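PDB 6LSV: jasmonate-induced oxygenase 2 from Arabidopsis thaliana, which hydroxylates the stress hormone jasmonate to 12-hydroxyjasmonate, using iron, 2-oxoglutarate and molecular oxygen and releasing succinate and carbon dioxide. Local coordinates for residues 24-29 / 218-223; 79-84 / 257-262; 187-192 / 312-317; 300-305 / 327-332. All blocks are in the same frame, centred on the assembly; numbering follows the deposited sequence.

Interaction 1 (24-29 / 218-223)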
loop_
_atom_site.group_PDB
_atom_site.type_symbol
_atom_site.label_atom_id
_atom_site.label_comp_id
_atom_site.label_asym_id
_atom_site.label_seq_id
_atom_site.Cartn_x
_atom_site.Cartn_y
_atom_site.Cartn_z
ATOM N N ARG A 24 2.610 -18.121 16.069
ATOM C CA ARG A 24 1.844 -16.946 15.669
ATOM C C ARG A 24 2.207 -16.472 14.267
ATOM O O ARG A 24 1.395 -15.798 13.623
ATOM C CB ARG A 24 2.055 -15.799 16.662
ATOM C CG ARG A 24 1.624 -16.088 18.100
ATOM C CD ARG A 24 0.124 -16.300 18.226
ATOM N NE ARG A 24 -0.646 -15.207 17.638
ATOM C CZ ARG A 24 -0.943 -14.074 18.266
ATOM N NH1 ARG A 24 -0.536 -13.875 19.513
ATOM N NH2 ARG A 24 -1.649 -13.137 17.647
ATOM N N TYR A 25 3.401 -16.812 13.780
ATOM C CA TYR A 25 3.885 -16.361 12.482
ATOM C C TYR A 25 3.926 -17.482 11.450
ATOM O O TYR A 25 4.477 -17.287 10.362
ATOM C CB TYR A 25 5.269 -15.723 12.632
ATOM C CG TYR A 25 5.310 -14.642 13.690
ATOM C CD1 TYR A 25 5.034 -13.319 13.367
ATOM C CD2 TYR A 25 5.607 -14.947 15.016
ATOM C CE1 TYR A 25 5.059 -12.330 14.330
ATOM C CE2 TYR A 25 5.633 -13.960 15.989
ATOM C CZ TYR A 25 5.358 -12.654 15.640
ATOM O OH TYR A 25 5.382 -11.668 16.596
ATOM N N ILE A 26 3.353 -18.641 11.759
ATOM C CA ILE A 26 3.266 -19.743 10.807
ATOM C C ILE A 26 1.913 -19.672 10.114
ATOM O O ILE A 26 0.865 -19.714 10.768
ATOM C CB ILE A 26 3.459 -21.101 11.497
ATOM C CG1 ILE A 26 4.754 -21.115 12.309
ATOM C CG2 ILE A 26 3.452 -22.224 10.471
ATOM C CD1 ILE A 26 4.947 -22.373 13.122
ATOM N N LYS A 27 1.932 -19.565 8.801
ATOM C CA LYS A 27 0.690 -19.520 8.052
ATOM C C LYS A 27 0.206 -20.929 7.747
ATOM O O LYS A 27 0.994 -21.882 7.756
ATOM C CB LYS A 27 0.889 -18.738 6.758
ATOM C CG LYS A 27 1.516 -17.367 6.962
ATOM C CD LYS A 27 0.716 -16.523 7.946
ATOM C CE LYS A 27 1.067 -15.043 7.809
ATOM N NZ LYS A 27 0.331 -14.189 8.783
ATOM N N PRO A 28 -1.094 -21.102 7.505
ATOM C CA PRO A 28 -1.597 -22.419 7.101
ATOM C C PRO A 28 -0.857 -22.930 5.874
ATOM O O PRO A 28 -0.392 -22.153 5.037
ATOM C CB PRO A 28 -3.073 -22.155 6.793
ATOM C CG PRO A 28 -3.427 -20.999 7.649
ATOM C CD PRO A 28 -2.188 -20.141 7.734
ATOM N N ALA A 29 -0.745 -24.255 5.777
ATOM C CA ALA A 29 -0.089 -24.849 4.616
ATOM C C ALA A 29 -0.772 -24.453 3.314
ATOM O O ALA A 29 -0.144 -24.478 2.253
ATOM C CB ALA A 29 -0.053 -26.369 4.749
ATOM N N PRO A 218 11.407 -18.740 6.394
ATOM C CA PRO A 218 10.523 -17.899 5.572
ATOM C C PRO A 218 9.551 -18.680 4.710
ATOM O O PRO A 218 8.565 -18.095 4.245
ATOM C CB PRO A 218 11.505 -17.100 4.710
ATOM C CG PRO A 218 12.686 -17.996 4.598
ATOM C CD PRO A 218 12.803 -18.685 5.928
ATOM N N GLU A 219 9.787 -19.970 4.475
ATOM C CA GLU A 219 8.821 -20.759 3.722
ATOM C C GLU A 219 7.548 -21.039 4.512
ATOM O O GLU A 219 6.590 -21.575 3.943
ATOM C CB GLU A 219 9.458 -22.073 3.258
ATOM C CG GLU A 219 9.357 -23.219 4.251
ATOM C CD GLU A 219 10.440 -23.175 5.314
ATOM O OE1 GLU A 219 11.235 -22.208 5.329
ATOM O OE2 GLU A 219 10.494 -24.114 6.136
ATOM N N LEU A 220 7.511 -20.695 5.802
ATOM C CA LEU A 220 6.299 -20.794 6.604
ATOM C C LEU A 220 5.653 -19.444 6.866
ATOM O O LEU A 220 4.510 -19.401 7.339
ATOM C CB LEU A 220 6.596 -21.454 7.958
ATOM C CG LEU A 220 7.329 -22.793 8.014
ATOM C CD1 LEU A 220 7.545 -23.200 9.468
ATOM C CD2 LEU A 220 6.559 -23.862 7.265
ATOM N N ALA A 221 6.350 -18.351 6.585
ATOM C CA ALA A 221 5.939 -17.029 7.015
ATOM C C ALA A 221 5.617 -16.157 5.810
ATOM O O ALA A 221 5.935 -16.485 4.665
ATOM C CB ALA A 221 7.030 -16.373 7.871
ATOM N N LEU A 222 4.969 -15.031 6.093
ATOM C CA LEU A 222 4.698 -14.005 5.101
ATOM C C LEU A 222 5.040 -12.660 5.718
ATOM O O LEU A 222 4.649 -12.382 6.856
ATOM C CB LEU A 222 3.234 -14.027 4.651
ATOM C CG LEU A 222 2.849 -15.050 3.580
ATOM C CD1 LEU A 222 1.345 -15.073 3.385
ATOM C CD2 LEU A 222 3.552 -14.751 2.271
ATOM N N GLY A 223 5.791 -11.841 4.981
ATOM C CA GLY A 223 6.035 -10.486 5.441
ATOM C C GLY A 223 4.756 -9.686 5.541
ATOM O O GLY A 223 4.601 -8.859 6.444
HETATM O O HOH W 1 4.177 -14.652 9.115
#
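K27 and L220 meet through a backbone hydrogen bond: K27 N donates to L220 O at 3.0 Å, with an N-H...O angle of 179° and the donor nearly along the C=O axis. The same carbonyl oxygen is bordered by the start of the lysine side chain, K27 CG lying 3.6 Å from L220 O. One residue back, I26 and L220 lie side by side and point the same way, CG2 of I26 touching CB of L220 at 4.1 Å; CG2 is placed there by standing anti to the backbone N. A221 brings CB to 3.7 Å from Y25 O. A water 2.9 Å from Y25 O, well placed to donate to it, accepts from L222 N at 3.1 Å, a probable second, solvent-mediated backbone link. K27 crosses L222 at about a right angle, with CE of K27 4.0 Å from CB of L222; the chain bends at chi2 (-56°) and then extends past the leucine. Its ammonium group continues to a salt bridge with D134 and a hydrogen bond to L133 O, while the Y25 ring meets W135 edge-to-face. The segment 131-135 thus backs both partners, R24 and L222 each sharing backbone bonds with it. This is loop-to-loop packing, joining the N-terminal arm to the loop that leads into strand 224-225 and the iron ligand H227 of the 2-oxoglutarate oxygenase fold.

Interaction 2 (79-84 / 257-262)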
loop_
_atom_site.group_PDB
_atom_site.type_symbol
_atom_site.label_atom_id
_atom_site.label_comp_id
_atom_site.label_asym_id
_atom_site.label_seq_id
_atom_site.Cartn_x
_atom_site.Cartn_y
_atom_site.Cartn_z
ATOM N N GLN A 79 3.927 -0.194 -13.851
ATOM C CA GLN A 79 5.201 0.337 -13.390
ATOM C C GLN A 79 5.584 1.534 -14.248
ATOM O O GLN A 79 5.568 1.447 -15.481
ATOM C CB GLN A 79 6.282 -0.744 -13.453
ATOM C CG GLN A 79 7.568 -0.407 -12.733
ATOM C CD GLN A 79 8.534 -1.576 -12.710
ATOM O OE1 GLN A 79 9.268 -1.768 -11.740
ATOM N NE2 GLN A 79 8.533 -2.368 -13.779
ATOM N N VAL A 80 5.932 2.646 -13.604
ATOM C CA VAL A 80 6.198 3.902 -14.296
ATOM C C VAL A 80 7.653 4.305 -14.087
ATOM O O VAL A 80 8.179 4.218 -12.972
ATOM C CB VAL A 80 5.241 5.020 -13.838
ATOM C CG1 VAL A 80 3.808 4.598 -14.064
ATOM C CG2 VAL A 80 5.453 5.364 -12.371
ATOM N N VAL A 81 8.302 4.724 -15.174
ATOM C CA VAL A 81 9.623 5.335 -15.145
ATOM C C VAL A 81 9.494 6.756 -15.679
ATOM O O VAL A 81 8.491 7.121 -16.297
ATOM C CB VAL A 81 10.661 4.539 -15.966
ATOM C CG1 VAL A 81 10.718 3.091 -15.508
ATOM C CG2 VAL A 81 10.331 4.611 -17.440
ATOM N N ASN A 82 10.530 7.558 -15.436
ATOM C CA ASN A 82 10.586 8.949 -15.894
ATOM C C ASN A 82 9.341 9.714 -15.448
ATOM O O ASN A 82 8.567 10.231 -16.256
ATOM C CB ASN A 82 10.747 9.021 -17.414
ATOM C CG ASN A 82 12.054 8.432 -17.891
ATOM O OD1 ASN A 82 13.068 8.495 -17.196
ATOM N ND2 ASN A 82 12.035 7.842 -19.080
ATOM N N HIS A 83 9.167 9.779 -14.129
ATOM C CA HIS A 83 7.917 10.215 -13.521
ATOM C C HIS A 83 8.029 11.562 -12.815
ATOM O O HIS A 83 7.064 11.997 -12.178
ATOM C CB HIS A 83 7.432 9.143 -12.546
ATOM C CG HIS A 83 8.543 8.440 -11.829
ATOM N ND1 HIS A 83 9.433 9.099 -11.008
ATOM C CD2 HIS A 83 8.914 7.138 -11.817
ATOM C CE1 HIS A 83 10.301 8.234 -10.517
ATOM N NE2 HIS A 83 10.009 7.036 -10.992
ATOM N N GLY A 84 9.177 12.229 -12.904
ATOM C CA GLY A 84 9.341 13.536 -12.306
ATOM C C GLY A 84 9.816 13.542 -10.870
ATOM O O GLY A 84 9.965 14.627 -10.292
ATOM N N LYS A 257 10.049 -8.264 -10.015
ATOM C CA LYS A 257 11.404 -7.720 -10.037
ATOM C C LYS A 257 11.338 -6.202 -10.141
ATOM O O LYS A 257 10.844 -5.682 -11.147
ATOM C CB LYS A 257 12.206 -8.285 -11.201
ATOM C CG LYS A 257 13.528 -7.560 -11.413
ATOM C CD LYS A 257 14.434 -8.244 -12.424
ATOM C CE LYS A 257 13.690 -9.228 -13.299
ATOM N NZ LYS A 257 14.449 -9.485 -14.558
ATOM N N PRO A 258 11.817 -5.459 -9.144
ATOM C CA PRO A 258 11.706 -4.000 -9.206
ATOM C C PRO A 258 12.647 -3.418 -10.249
ATOM O O PRO A 258 13.782 -3.869 -10.416
ATOM C CB PRO A 258 12.093 -3.560 -7.792
ATOM C CG PRO A 258 13.046 -4.615 -7.348
ATOM C CD PRO A 258 12.527 -5.905 -7.933
ATOM N N HIS A 259 12.152 -2.418 -10.964
ATOM C CA HIS A 259 12.937 -1.673 -11.933
ATOM C C HIS A 259 13.538 -0.440 -11.262
ATOM O O HIS A 259 12.846 0.250 -10.510
ATOM C CB HIS A 259 12.071 -1.253 -13.118
ATOM C CG HIS A 259 12.841 -0.653 -14.254
ATOM N ND1 HIS A 259 13.282 -1.397 -15.327
ATOM C CD2 HIS A 259 13.243 0.618 -14.487
ATOM C CE1 HIS A 259 13.928 -0.609 -16.170
ATOM N NE2 HIS A 259 13.918 0.619 -15.684
ATOM N N PRO A 260 14.820 -0.175 -11.509
ATOM C CA PRO A 260 15.509 0.922 -10.815
ATOM C C PRO A 260 14.785 2.255 -10.938
ATOM O O PRO A 260 14.473 2.718 -12.038
ATOM C CB PRO A 260 16.881 0.969 -11.501
ATOM C CG PRO A 260 16.835 -0.036 -12.621
ATOM C CD PRO A 260 15.753 -1.003 -12.285
ATOM N N HIS A 261 14.518 2.870 -9.783
ATOM C CA HIS A 261 13.943 4.214 -9.679
ATOM C C HIS A 261 12.616 4.341 -10.409
ATOM O O HIS A 261 12.216 5.441 -10.804
ATOM C CB HIS A 261 14.929 5.274 -10.163
ATOM C CG HIS A 261 16.220 5.257 -9.414
ATOM N ND1 HIS A 261 17.395 4.792 -9.964
ATOM C CD2 HIS A 261 16.514 5.613 -8.142
ATOM C CE1 HIS A 261 18.362 4.882 -9.070
ATOM N NE2 HIS A 261 17.854 5.378 -7.955
ATOM N N ALA A 262 11.931 3.223 -10.588
ATOM C CA ALA A 262 10.540 3.206 -10.996
ATOM C C ALA A 262 9.649 3.044 -9.768
ATOM O O ALA A 262 10.085 2.583 -8.708
ATOM C CB ALA A 262 10.278 2.074 -11.993
HETATM O O HOH W 2 10.074 -5.076 -13.455
HETATM O O HOH W 3 12.842 6.931 -13.883
#
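Q79 and H259 form one of two direct hydrogen bonds here, each pairing a side chain with the backbone: H259 N donates to Q79 OE1 at 3.1 Å. The glutamine reaches it with CG anti to the backbone N (chi1 -168°) and an extended chain. In the other, H83 NE2 donates to H261 O at 2.7 Å, the oxygen lying at the ring edge but 20° out of its plane. Water joins Q79 NE2 to K257 O, accepting from the amide at 3.1 Å; a second water accepts from N82 N and donates only weakly to H261 O. The apolar contacts centre on A262, whose CB lies 3.7 Å from both CG of Q79 and CG1 of V81. CG1 of V81 also approaches CD2 of H259 obliquely. A type II turn, H259 to A262, closed by A262 N to H259 O, presents H259 N, H261 O and A262 CB to the end of strand 77-81, just before strand 263-267 pairs with it. The chemistry implies that side-chain amide and imidazole groups satisfy backbone polar atoms of the turn beside a small apolar patch.

Interaction 3 (187-192 / 312-317)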
loop_
_atom_site.group_PDB
_atom_site.type_symbol
_atom_site.label_atom_id
_atom_site.label_comp_id
_atom_site.label_asym_id
_atom_site.label_seq_id
_atom_site.Cartn_x
_atom_site.Cartn_y
_atom_site.Cartn_z
ATOM N N LEU A 187 -10.873 5.723 -19.080
ATOM C CA LEU A 187 -12.264 5.314 -18.971
ATOM C C LEU A 187 -13.189 6.168 -19.827
ATOM O O LEU A 187 -14.412 6.080 -19.674
ATOM C CB LEU A 187 -12.723 5.358 -17.509
ATOM C CG LEU A 187 -12.122 4.315 -16.560
ATOM C CD1 LEU A 187 -12.637 4.491 -15.136
ATOM C CD2 LEU A 187 -12.388 2.904 -17.061
ATOM N N GLY A 188 -12.636 6.988 -20.718
ATOM C CA GLY A 188 -13.454 7.854 -21.544
ATOM C C GLY A 188 -14.124 8.983 -20.795
ATOM O O GLY A 188 -15.146 9.502 -21.255
ATOM N N LEU A 189 -13.581 9.375 -19.647
ATOM C CA LEU A 189 -14.140 10.444 -18.833
ATOM C C LEU A 189 -13.333 11.725 -19.003
ATOM O O LEU A 189 -12.210 11.715 -19.516
ATOM C CB LEU A 189 -14.160 10.050 -17.353
ATOM C CG LEU A 189 -14.715 8.679 -16.967
ATOM C CD1 LEU A 189 -14.228 8.287 -15.581
ATOM C CD2 LEU A 189 -16.229 8.680 -17.015
ATOM N N LYS A 190 -13.927 12.836 -18.565
ATOM C CA LYS A 190 -13.177 14.074 -18.407
ATOM C C LYS A 190 -11.899 13.791 -17.635
ATOM O O LYS A 190 -11.919 13.088 -16.622
ATOM C CB LYS A 190 -14.017 15.118 -17.667
ATOM C CG LYS A 190 -15.203 15.643 -18.448
ATOM C CD LYS A 190 -16.133 16.449 -17.555
ATOM C CE LYS A 190 -15.422 17.645 -16.952
ATOM N NZ LYS A 190 -15.570 17.669 -15.473
ATOM N N GLU A 191 -10.782 14.338 -18.119
ATOM C CA GLU A 191 -9.489 13.940 -17.576
ATOM C C GLU A 191 -9.362 14.230 -16.087
ATOM O O GLU A 191 -8.471 13.676 -15.437
ATOM C CB GLU A 191 -8.362 14.626 -18.348
ATOM C CG GLU A 191 -8.220 16.108 -18.072
ATOM C CD GLU A 191 -6.867 16.643 -18.507
ATOM O OE1 GLU A 191 -6.227 17.373 -17.718
ATOM O OE2 GLU A 191 -6.444 16.324 -19.640
ATOM N N ASP A 192 -10.241 15.061 -15.523
ATOM C CA ASP A 192 -10.214 15.376 -14.100
ATOM C C ASP A 192 -11.395 14.770 -13.348
ATOM O O ASP A 192 -11.724 15.226 -12.249
ATOM C CB ASP A 192 -10.167 16.891 -13.891
ATOM C CG ASP A 192 -11.495 17.569 -14.190
ATOM O OD1 ASP A 192 -12.229 17.093 -15.083
ATOM O OD2 ASP A 192 -11.803 18.585 -13.531
ATOM N N LEU A 312 -19.119 5.501 -10.414
ATOM C CA LEU A 312 -19.405 6.740 -11.124
ATOM C C LEU A 312 -20.650 6.577 -11.985
ATOM O O LEU A 312 -20.855 5.538 -12.621
ATOM C CB LEU A 312 -18.212 7.149 -11.988
ATOM C CG LEU A 312 -16.964 7.627 -11.244
ATOM C CD1 LEU A 312 -15.736 7.569 -12.153
ATOM C CD2 LEU A 312 -17.174 9.033 -10.707
ATOM N N GLN A 313 -21.499 7.606 -11.985
ATOM C CA GLN A 313 -22.748 7.518 -12.733
ATOM C C GLN A 313 -22.502 7.464 -14.233
ATOM O O GLN A 313 -23.313 6.892 -14.970
ATOM C CB GLN A 313 -23.652 8.697 -12.380
ATOM C CG GLN A 313 -23.015 10.057 -12.590
ATOM C CD GLN A 313 -23.823 11.169 -11.953
ATOM O OE1 GLN A 313 -24.714 10.915 -11.141
ATOM N NE2 GLN A 313 -23.524 12.409 -12.326
ATOM N N GLU A 314 -21.386 8.032 -14.698
ATOM C CA GLU A 314 -21.074 8.021 -16.124
ATOM C C GLU A 314 -20.916 6.605 -16.664
ATOM O O GLU A 314 -21.169 6.364 -17.850
ATOM C CB GLU A 314 -19.796 8.820 -16.389
ATOM C CG GLU A 314 -19.962 10.331 -16.371
ATOM C CD GLU A 314 -19.876 10.917 -14.971
ATOM O OE1 GLU A 314 -19.861 10.136 -13.993
ATOM O OE2 GLU A 314 -19.822 12.161 -14.849
ATOM N N LEU A 315 -20.499 5.662 -15.821
ATOM C CA LEU A 315 -20.193 4.308 -16.261
ATOM C C LEU A 315 -21.333 3.335 -16.015
ATOM O O LEU A 315 -21.154 2.126 -16.195
ATOM C CB LEU A 315 -18.924 3.809 -15.574
ATOM C CG LEU A 315 -17.755 4.792 -15.559
ATOM C CD1 LEU A 315 -16.721 4.346 -14.547
ATOM C CD2 LEU A 315 -17.138 4.934 -16.948
ATOM N N VAL A 316 -22.499 3.826 -15.614
ATOM C CA VAL A 316 -23.640 2.975 -15.314
ATOM C C VAL A 316 -24.582 2.968 -16.509
ATOM O O VAL A 316 -25.031 4.027 -16.967
ATOM C CB VAL A 316 -24.366 3.442 -14.042
ATOM C CG1 VAL A 316 -25.763 2.844 -13.982
ATOM C CG2 VAL A 316 -23.566 3.051 -12.811
ATOM N N SER A 317 -24.857 1.778 -17.026
ATOM C CA SER A 317 -25.957 1.513 -17.939
ATOM C C SER A 317 -26.921 0.551 -17.249
ATOM O O SER A 317 -26.685 0.109 -16.121
ATOM C CB SER A 317 -25.440 0.951 -19.267
ATOM O OG SER A 317 -24.193 1.533 -19.613
#
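L189 carries most of this contact, fitting its two methyl branches among L312, E314 and L315. CD1 of L189 meets CD1 of L312 at 3.8 Å, the two side chains crossing at a slant, while CD2 lies 3.6 Å from CB of E314 and 3.9 Å from CD2 of L315. L315 crosses both L189 and L187 at about a right angle; its CD1 reaches CD1 of L187 at 4.1 Å, and its CD2 comes to 4.0 Å from L187 O. L315 CG stands anti to its carbonyl carbon (chi1 -46°); CD1 beyond it turns to L187, while CD2 reaches both L189 and the L187 carbonyl. The packed side is almost entirely aliphatic, four leucines interleaved with the L187 carbonyl at their border. Its outer border is looser: E314 lends its CB and CG to L189, but bends at chi2 (85°), and its carboxylate forms a long, weak ion pair with K193. K190, which does not touch the other segment, pairs weakly with D192, NZ to OD1 at 3.4 Å. On the first segment, G188, with positive phi, is the C-prime residue of the Schellman motif that ends helix 161-186 and turns the chain into the loop holding L189. On the second, a 3-10 turn at 313-315 supplies E314 and L315. F194 of helix 193-197 touches L187, L189 and L312, and L312 also shares a backbone bond with L274 at the end of helix 269-274.

Interaction 4 (300-305 / 327-332). With JAA ({(1R,2R)-3-oxo-2-[(2Z)-pent-2-en-1-yl]cyclopentyl}acetic acid), chain D.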
loop_
_atom_site.group_PDB
_atom_site.type_symbol
_atom_site.label_atom_id
_atom_site.label_comp_id
_atom_site.label_asym_id
_atom_site.label_seq_id
_atom_site.Cartn_x
_atom_site.Cartn_y
_atom_site.Cartn_z
ATOM N N PHE A 300 -0.229 6.152 -0.067
ATOM C CA PHE A 300 -1.651 5.952 -0.322
ATOM C C PHE A 300 -2.281 7.278 -0.729
ATOM O O PHE A 300 -2.201 8.262 0.014
ATOM C CB PHE A 300 -2.357 5.380 0.908
ATOM C CG PHE A 300 -1.751 4.104 1.423
ATOM C CD1 PHE A 300 -1.724 2.958 0.641
ATOM C CD2 PHE A 300 -1.214 4.052 2.697
ATOM C CE1 PHE A 300 -1.167 1.780 1.126
ATOM C CE2 PHE A 300 -0.663 2.884 3.185
ATOM C CZ PHE A 300 -0.640 1.746 2.398
ATOM N N TYR A 301 -2.902 7.296 -1.905
ATOM C CA TYR A 301 -3.627 8.456 -2.414
ATOM C C TYR A 301 -5.117 8.143 -2.321
ATOM O O TYR A 301 -5.627 7.290 -3.056
ATOM C CB TYR A 301 -3.205 8.767 -3.848
ATOM C CG TYR A 301 -3.648 10.116 -4.357
ATOM C CD1 TYR A 301 -2.994 11.279 -3.966
ATOM C CD2 TYR A 301 -4.710 10.227 -5.243
ATOM C CE1 TYR A 301 -3.387 12.515 -4.446
ATOM C CE2 TYR A 301 -5.115 11.458 -5.721
ATOM C CZ TYR A 301 -4.452 12.598 -5.318
ATOM O OH TYR A 301 -4.855 13.823 -5.795
ATOM N N ASN A 302 -5.813 8.832 -1.423
ATOM C CA ASN A 302 -7.149 8.392 -1.065
ATOM C C ASN A 302 -8.181 9.482 -1.314
ATOM O O ASN A 302 -7.855 10.673 -1.297
ATOM C CB ASN A 302 -7.194 7.979 0.411
ATOM C CG ASN A 302 -6.257 6.830 0.721
ATOM O OD1 ASN A 302 -6.073 5.928 -0.096
ATOM N ND2 ASN A 302 -5.654 6.860 1.902
ATOM N N PRO A 303 -9.434 9.107 -1.555
ATOM C CA PRO A 303 -10.498 10.113 -1.609
ATOM C C PRO A 303 -10.745 10.701 -0.232
ATOM O O PRO A 303 -10.505 10.057 0.792
ATOM C CB PRO A 303 -11.715 9.323 -2.104
ATOM C CG PRO A 303 -11.429 7.909 -1.737
ATOM C CD PRO A 303 -9.938 7.745 -1.810
ATOM N N LYS A 304 -11.212 11.949 -0.219
ATOM C CA LYS A 304 -11.674 12.574 1.016
ATOM C C LYS A 304 -12.583 11.618 1.786
ATOM O O LYS A 304 -13.556 11.091 1.240
ATOM C CB LYS A 304 -12.405 13.875 0.677
ATOM C CG LYS A 304 -12.663 14.798 1.847
ATOM C CD LYS A 304 -13.176 16.150 1.371
ATOM C CE LYS A 304 -13.554 17.047 2.536
ATOM N NZ LYS A 304 -14.583 16.421 3.409
ATOM N N SER A 305 -12.257 11.397 3.064
ATOM C CA SER A 305 -12.733 10.211 3.774
ATOM C C SER A 305 -14.220 10.254 4.126
ATOM O O SER A 305 -14.789 9.206 4.453
ATOM C CB SER A 305 -11.905 9.997 5.048
ATOM O OG SER A 305 -11.690 11.206 5.751
ATOM N N MET A 327 -20.519 4.140 0.187
ATOM C CA MET A 327 -19.888 4.012 1.496
ATOM C C MET A 327 -18.682 4.936 1.542
ATOM O O MET A 327 -17.860 4.929 0.621
ATOM C CB MET A 327 -19.465 2.562 1.773
ATOM C CG MET A 327 -18.802 2.353 3.130
ATOM S SD MET A 327 -18.239 0.656 3.410
ATOM C CE MET A 327 -19.673 -0.070 4.198
ATOM N N THR A 328 -18.581 5.732 2.602
ATOM C CA THR A 328 -17.427 6.601 2.752
ATOM C C THR A 328 -16.165 5.771 2.971
ATOM O O THR A 328 -16.217 4.604 3.373
ATOM C CB THR A 328 -17.615 7.567 3.923
ATOM O OG1 THR A 328 -17.538 6.842 5.157
ATOM C CG2 THR A 328 -18.961 8.265 3.831
ATOM N N PHE A 329 -15.015 6.387 2.690
ATOM C CA PHE A 329 -13.749 5.726 2.977
ATOM C C PHE A 329 -13.484 5.642 4.474
ATOM O O PHE A 329 -12.741 4.756 4.914
ATOM C CB PHE A 329 -12.600 6.447 2.273
ATOM C CG PHE A 329 -11.279 5.752 2.414
ATOM C CD1 PHE A 329 -11.151 4.413 2.081
ATOM C CD2 PHE A 329 -10.171 6.431 2.890
ATOM C CE1 PHE A 329 -9.936 3.764 2.215
ATOM C CE2 PHE A 329 -8.954 5.791 3.026
ATOM C CZ PHE A 329 -8.835 4.453 2.688
ATOM N N ASP A 330 -14.080 6.538 5.263
ATOM C CA ASP A 330 -13.994 6.419 6.714
ATOM C C ASP A 330 -14.642 5.130 7.199
ATOM O O ASP A 330 -14.107 4.452 8.084
ATOM C CB ASP A 330 -14.654 7.626 7.375
ATOM C CG ASP A 330 -13.681 8.751 7.622
ATOM O OD1 ASP A 330 -12.467 8.468 7.708
ATOM O OD2 ASP A 330 -14.130 9.911 7.737
ATOM N N GLN A 331 -15.798 4.776 6.633
ATOM C CA GLN A 331 -16.441 3.517 6.992
ATOM C C GLN A 331 -15.666 2.332 6.436
ATOM O O GLN A 331 -15.508 1.311 7.114
ATOM C CB GLN A 331 -17.877 3.489 6.472
ATOM C CG GLN A 331 -18.885 4.222 7.329
ATOM C CD GLN A 331 -19.929 4.941 6.494
ATOM O OE1 GLN A 331 -20.460 4.386 5.531
ATOM N NE2 GLN A 331 -20.235 6.177 6.865
ATOM N N TYR A 332 -15.180 2.451 5.199
ATOM C CA TYR A 332 -14.564 1.315 4.523
ATOM C C TYR A 332 -13.263 0.901 5.199
ATOM O O TYR A 332 -13.023 -0.290 5.428
ATOM C CB TYR A 332 -14.317 1.658 3.055
ATOM C CG TYR A 332 -13.925 0.472 2.206
ATOM C CD1 TYR A 332 -12.613 0.018 2.174
ATOM C CD2 TYR A 332 -14.870 -0.193 1.437
ATOM C CE1 TYR A 332 -12.255 -1.066 1.400
ATOM C CE2 TYR A 332 -14.519 -1.276 0.658
ATOM C CZ TYR A 332 -13.210 -1.707 0.644
ATOM O OH TYR A 332 -12.855 -2.785 -0.126
HETATM O O01 JAA D . -1.363 0.347 8.034
HETATM O O02 JAA D . -5.907 4.029 5.527
HETATM O O03 JAA D . -7.072 3.185 7.157
HETATM C C04 JAA D . -4.098 1.916 6.819
HETATM C C05 JAA D . -3.255 0.526 6.869
HETATM C C06 JAA D . -4.282 2.289 8.313
HETATM C C07 JAA D . -3.368 1.528 9.016
HETATM C C08 JAA D . -2.486 0.705 7.904
HETATM C C09 JAA D . -2.390 0.316 5.550
HETATM C C10 JAA D . -5.369 1.756 6.188
HETATM C C11 JAA D . -3.220 -0.403 4.485
HETATM C C12 JAA D . -6.160 3.063 6.296
HETATM C C13 JAA D . -2.754 -1.448 3.828
HETATM C C14 JAA D . -1.358 -2.001 4.105
HETATM C C15 JAA D . -1.448 -3.501 4.382
#
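F329 has CG anti to the backbone N (chi1 -175°), and N302 has CG anti to its carbonyl carbon (chi1 -61°); amide and ring then cross obliquely, their planes 46° apart. ND2 of N302 lies 3.6 Å from CE2 of F329, while OD1 accepts from G232 N. CG of P303 touches CB of F329 at 4.4 Å. At the start of helix 329-332, D330 N donates to S305 O at 2.9 Å, in the carbonyl plane on a lone pair. S305 OG adds a weak bond to D330 OD2 at 3.4 Å. T328 is the N-cap, its OG1 accepting from Q331 N at 3.1 Å. F300, on the strand, turns its ring to jasmonate, CZ lying 3.9 Å from C09 of the ligand; R333 and R337, just past F329, bond to the hormone along with R208. Each of the first-turn amides at 330 and 331 thus has an oxygen acceptor, while aromatic and amide packing joins this turn to the pocket strand.

Interaction 1 is largely buried, interactions 2 and 4 partly so, and interaction 3 lies at the surface, on the opposite side of the chain's centre from interaction 1, their centres about 42 Å apart. Interactions 2 and 4 reach the same eight-stranded sheet, through strands 77-81 and 294-302, and both mix hydrogen bonds with small apolar contacts. Interaction 1 joins two loops through the backbone and probably a water; interaction 3 rests on leucine methyls and the aliphatic part of a glutamate. Interactions 3 and 4 share a side of the molecule, centres about 19 Å apart, and both involve the chain beyond strand 294-302. Of the four, interaction 4 holds a residue of the jasmonate pocket.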